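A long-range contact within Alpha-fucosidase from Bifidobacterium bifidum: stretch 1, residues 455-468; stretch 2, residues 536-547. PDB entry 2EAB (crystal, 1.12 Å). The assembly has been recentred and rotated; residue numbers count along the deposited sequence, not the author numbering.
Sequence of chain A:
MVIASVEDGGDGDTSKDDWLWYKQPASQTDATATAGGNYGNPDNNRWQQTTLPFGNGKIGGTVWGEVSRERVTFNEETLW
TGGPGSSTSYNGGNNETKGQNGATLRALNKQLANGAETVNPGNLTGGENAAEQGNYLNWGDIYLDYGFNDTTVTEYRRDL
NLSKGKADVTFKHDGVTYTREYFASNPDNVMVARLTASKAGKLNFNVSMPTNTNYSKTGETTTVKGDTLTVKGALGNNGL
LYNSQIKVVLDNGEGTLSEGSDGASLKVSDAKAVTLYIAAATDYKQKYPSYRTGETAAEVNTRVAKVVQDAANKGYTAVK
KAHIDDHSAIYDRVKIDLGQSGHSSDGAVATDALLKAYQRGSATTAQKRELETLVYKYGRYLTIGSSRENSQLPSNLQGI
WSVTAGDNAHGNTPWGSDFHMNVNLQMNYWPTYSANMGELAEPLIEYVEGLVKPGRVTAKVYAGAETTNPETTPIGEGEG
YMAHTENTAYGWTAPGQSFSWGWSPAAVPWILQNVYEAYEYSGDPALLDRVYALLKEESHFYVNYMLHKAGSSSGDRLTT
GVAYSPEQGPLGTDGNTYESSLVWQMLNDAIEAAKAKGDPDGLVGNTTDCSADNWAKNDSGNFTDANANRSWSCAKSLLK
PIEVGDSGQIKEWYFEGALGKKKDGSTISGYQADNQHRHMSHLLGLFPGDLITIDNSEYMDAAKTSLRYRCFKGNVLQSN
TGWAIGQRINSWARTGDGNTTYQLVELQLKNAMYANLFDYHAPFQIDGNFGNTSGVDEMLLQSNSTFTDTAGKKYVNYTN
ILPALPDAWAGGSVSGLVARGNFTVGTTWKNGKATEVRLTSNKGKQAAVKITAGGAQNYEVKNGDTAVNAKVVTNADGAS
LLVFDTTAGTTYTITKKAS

Stretch 1 455-468: GRVTAKVYAGAETT
Stretch 2, residues 536-547: KEESHFYVNYML

Two nearly parallel helix ends pack through small alanines against large aromatic rings, with a buried bidentate salt bridge at one end and two waters among the contacts. Helix 455-463 and helix 536-546 run in the same direction, 10° apart, with axes approaching to 11.8 Å, a spacing that leaves room for rings between them. The register is set where Ala463 CA lies 6.4 Å from Tyr545 CA.

After Ala463 (phi/psi -126/-2) the first helix stops at Gly464, whose positive phi (73/22) favours glycine; Ala465 (-99/96) then turns extended, while its N still bonds Ala459 O at 3.1 Å. The second helix widens into a pi-type turn at 542-546, with Leu547 N to Tyr542 O at 2.9 Å, and leaves helical geometry at Leu547 (-75/145).

Arg456 (m, t, t, chi4 175°) starts sideways but extends to Glu537 (t, t, chi3 -12°), whose CA-to-CB bond points toward the first stretch. Charge and shape match: Arg456 NE donates to Glu537 OE2 at 2.9 Å and Arg456 NH2 to Glu537 OE1 at 2.8 Å, the carboxylate meeting the guanidinium edge near its plane.

Phe541 (t, chi2 54°) brings its CE1 to three methyls: Ala459 CB at 3.8 Å, Ala463 CB at 3.7 Å and Ala465 CB at 3.7 Å, the last two at the ring edge. Met546 (m, m, m) adds SD at 3.9 Å from Ala463 CB.

Tyr545 (m, chi2 -87°) turns a face to the loop. Ala465 CB sits 3.5 Å from the Tyr545 ring centroid, 4° off the normal, a CH-pi contact. The O of water 1 lies 2.8 Å from Ala463 O and 2.9 Å from Tyr545 O, between two backbone carbonyls; water 2 donates to Gly464 O (3.2 Å) and Tyr545 OH (2.9 Å) and accepts from Glu466 N (2.9 Å), linking loop backbone to phenol.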

# COMPACT_ATOMS: atom_id res chain seq x y z
N GLY A 455 20.99 1.59 2.72
CA GLY A 455 20.68 2.67 3.65
C GLY A 455 21.80 2.98 4.63
O GLY A 455 21.89 4.10 5.13
N ARG A 456 22.65 2.00 4.91
CA ARG A 456 23.82 2.23 5.75
C ARG A 456 24.82 3.16 5.05
O ARG A 456 25.52 3.93 5.71
CB ARG A 456 24.48 0.91 6.15
CG ARG A 456 23.74 0.18 7.26
CD ARG A 456 24.27 -1.22 7.43
NE ARG A 456 23.65 -1.91 8.56
CZ ARG A 456 23.87 -3.19 8.86
NH1 ARG A 456 24.71 -3.92 8.13
NH2 ARG A 456 23.27 -3.74 9.90
N VAL A 457 24.88 3.09 3.72
CA VAL A 457 25.71 4.02 2.94
C VAL A 457 25.15 5.43 3.09
O VAL A 457 25.90 6.37 3.38
CB VAL A 457 25.77 3.62 1.45
CG1 VAL A 457 26.69 4.56 0.68
CG2 VAL A 457 26.25 2.18 1.28
N THR A 458 23.85 5.59 2.92
CA THR A 458 23.19 6.88 3.07
C THR A 458 23.37 7.44 4.49
O THR A 458 23.64 8.63 4.66
CB THR A 458 21.71 6.76 2.71
OG1 THR A 458 21.60 6.24 1.38
CG2 THR A 458 21.01 8.11 2.76
N ALA A 459 23.20 6.58 5.49
CA ALA A 459 23.38 6.98 6.89
C ALA A 459 24.79 7.50 7.15
O ALA A 459 24.97 8.49 7.87
CB ALA A 459 23.05 5.83 7.82
N LYS A 460 25.78 6.86 6.56
CA LYS A 460 27.16 7.31 6.70
C LYS A 460 27.37 8.68 6.04
O LYS A 460 27.91 9.60 6.65
CB LYS A 460 28.13 6.28 6.12
CG LYS A 460 29.58 6.72 6.19
CD LYS A 460 30.55 5.67 5.68
CE LYS A 460 30.64 5.66 4.17
NZ LYS A 460 31.13 6.95 3.60
N VAL A 461 26.92 8.82 4.80
CA VAL A 461 27.14 10.03 4.02
C VAL A 461 26.43 11.25 4.61
O VAL A 461 27.03 12.32 4.74
CB VAL A 461 26.74 9.83 2.54
CG1 VAL A 461 26.74 11.15 1.78
CG2 VAL A 461 27.67 8.82 1.89
N TYR A 462 25.17 11.08 4.99
CA TYR A 462 24.36 12.22 5.40
C TYR A 462 24.26 12.42 6.90
O TYR A 462 23.95 13.53 7.35
CB TYR A 462 22.96 12.15 4.77
CG TYR A 462 23.01 12.30 3.26
CD1 TYR A 462 23.01 13.56 2.66
CD2 TYR A 462 23.07 11.18 2.44
CE1 TYR A 462 23.06 13.70 1.28
CE2 TYR A 462 23.13 11.30 1.06
CZ TYR A 462 23.12 12.57 0.49
OH TYR A 462 23.17 12.66 -0.88
N ALA A 463 24.51 11.38 7.69
CA ALA A 463 24.39 11.48 9.15
C ALA A 463 25.64 11.06 9.92
O ALA A 463 25.66 11.15 11.15
CB ALA A 463 23.16 10.72 9.64
N GLY A 464 26.67 10.61 9.23
CA GLY A 464 27.92 10.22 9.88
C GLY A 464 27.83 8.92 10.66
O GLY A 464 28.64 8.68 11.55
N ALA A 465 26.85 8.09 10.31
CA ALA A 465 26.65 6.81 10.98
C ALA A 465 27.26 5.71 10.12
O ALA A 465 26.62 5.23 9.18
CB ALA A 465 25.16 6.56 11.22
N GLU A 466 28.50 5.34 10.44
CA GLU A 466 29.21 4.32 9.67
C GLU A 466 29.17 2.97 10.35
O GLU A 466 29.63 2.82 11.48
CB GLU A 466 30.67 4.72 9.39
CG GLU A 466 31.45 3.58 8.71
CD GLU A 466 32.76 3.99 8.06
OE1 GLU A 466 33.31 5.04 8.44
OE2 GLU A 466 33.23 3.24 7.18
N THR A 467 28.60 1.99 9.66
CA THR A 467 28.66 0.60 10.10
C THR A 467 29.94 -0.03 9.58
O THR A 467 30.20 -0.03 8.37
CB THR A 467 27.44 -0.19 9.58
OG1 THR A 467 26.24 0.38 10.11
CG2 THR A 467 27.52 -1.66 10.01
N THR A 468 30.76 -0.55 10.49
CA THR A 468 31.95 -1.30 10.13
C THR A 468 31.54 -2.71 9.72
O THR A 468 30.57 -3.26 10.26
CB THR A 468 32.96 -1.36 11.30
OG1 THR A 468 32.34 -1.96 12.43
CG2 THR A 468 33.41 0.04 11.67
N LYS A 536 15.44 -2.01 16.25
CA LYS A 536 16.61 -1.82 17.10
C LYS A 536 17.62 -0.90 16.40
O LYS A 536 18.09 0.08 16.99
CB LYS A 536 17.25 -3.17 17.41
CG LYS A 536 18.53 -3.10 18.23
CD LYS A 536 19.12 -4.50 18.41
CE LYS A 536 20.46 -4.45 19.13
NZ LYS A 536 21.04 -5.81 19.33
N GLU A 537 17.93 -1.20 15.14
CA GLU A 537 18.94 -0.43 14.44
C GLU A 537 18.45 0.97 14.05
O GLU A 537 19.21 1.92 14.13
CB GLU A 537 19.50 -1.19 13.23
CG GLU A 537 20.51 -0.39 12.42
CD GLU A 537 21.39 -1.23 11.51
OE1 GLU A 537 21.41 -2.48 11.62
OE2 GLU A 537 22.08 -0.62 10.68
N GLU A 538 17.19 1.10 13.64
CA GLU A 538 16.68 2.44 13.32
C GLU A 538 16.52 3.31 14.57
O GLU A 538 16.73 4.52 14.51
CB GLU A 538 15.39 2.38 12.49
CG GLU A 538 14.99 3.73 11.88
CD GLU A 538 15.91 4.20 10.76
OE1 GLU A 538 16.82 3.43 10.38
OE2 GLU A 538 15.73 5.35 10.28
N SER A 539 16.15 2.70 15.69
CA SER A 539 16.08 3.44 16.96
C SER A 539 17.48 3.86 17.41
O SER A 539 17.67 4.99 17.84
CB SER A 539 15.37 2.63 18.04
OG SER A 539 14.02 2.39 17.67
N HIS A 540 18.44 2.95 17.29
CA HIS A 540 19.84 3.29 17.55
C HIS A 540 20.26 4.50 16.72
O HIS A 540 20.89 5.43 17.23
CB HIS A 540 20.74 2.10 17.21
CG HIS A 540 22.18 2.35 17.52
ND1 HIS A 540 23.09 2.85 16.61
CD2 HIS A 540 22.86 2.18 18.68
CE1 HIS A 540 24.27 2.97 17.20
NE2 HIS A 540 24.16 2.57 18.45
N PHE A 541 19.91 4.46 15.44
CA PHE A 541 20.26 5.52 14.49
C PHE A 541 19.68 6.85 14.94
O PHE A 541 20.40 7.85 15.03
CB PHE A 541 19.75 5.14 13.10
CG PHE A 541 20.04 6.16 12.04
CD1 PHE A 541 21.34 6.62 11.82
CD2 PHE A 541 19.02 6.66 11.24
CE1 PHE A 541 21.61 7.57 10.83
CE2 PHE A 541 19.27 7.58 10.25
CZ PHE A 541 20.57 8.05 10.04
N TYR A 542 18.39 6.87 15.24
CA TYR A 542 17.75 8.12 15.64
C TYR A 542 18.28 8.65 16.96
O TYR A 542 18.60 9.83 17.08
CB TYR A 542 16.22 8.02 15.62
CG TYR A 542 15.72 8.60 14.32
CD1 TYR A 542 15.70 7.83 13.16
CD2 TYR A 542 15.34 9.93 14.25
CE1 TYR A 542 15.29 8.38 11.95
CE2 TYR A 542 14.93 10.49 13.05
CZ TYR A 542 14.90 9.71 11.90
OH TYR A 542 14.51 10.25 10.70
N VAL A 543 18.41 7.77 17.95
CA VAL A 543 18.90 8.18 19.27
C VAL A 543 20.32 8.74 19.20
O VAL A 543 20.62 9.79 19.79
CB VAL A 543 18.82 7.02 20.30
CG1 VAL A 543 19.66 7.32 21.55
CG2 VAL A 543 17.37 6.73 20.67
N ASN A 544 21.20 8.05 18.48
CA ASN A 544 22.62 8.38 18.48
C ASN A 544 23.06 9.42 17.47
O ASN A 544 24.06 10.11 17.70
CB ASN A 544 23.46 7.11 18.34
CG ASN A 544 23.42 6.27 19.59
OD1 ASN A 544 24.16 6.53 20.54
ND2 ASN A 544 22.55 5.27 19.61
N TYR A 545 22.32 9.56 16.37
CA TYR A 545 22.75 10.44 15.29
C TYR A 545 21.78 11.57 14.95
O TYR A 545 22.22 12.67 14.59
CB TYR A 545 23.07 9.63 14.04
CG TYR A 545 24.18 8.64 14.25
CD1 TYR A 545 25.51 9.02 14.09
CD2 TYR A 545 23.90 7.33 14.64
CE1 TYR A 545 26.53 8.11 14.29
CE2 TYR A 545 24.92 6.41 14.85
CZ TYR A 545 26.23 6.81 14.68
OH TYR A 545 27.25 5.91 14.86
N MET A 546 20.48 11.32 15.06
CA MET A 546 19.48 12.26 14.53
C MET A 546 18.88 13.23 15.53
O MET A 546 18.64 14.39 15.20
CB MET A 546 18.37 11.50 13.80
CG MET A 546 18.87 10.59 12.67
SD MET A 546 19.67 11.46 11.32
CE MET A 546 18.27 12.31 10.58
N LEU A 547 18.60 12.76 16.75
CA LEU A 547 17.95 13.60 17.76
C LEU A 547 18.90 14.61 18.36
O LEU A 547 20.09 14.34 18.54
CB LEU A 547 17.37 12.73 18.88
CG LEU A 547 16.25 11.77 18.48
CD1 LEU A 547 15.77 10.96 19.68
CD2 LEU A 547 15.09 12.51 17.83
O HOH W 1 24.74 12.85 13.12
O HOH W 2 29.57 6.06 13.09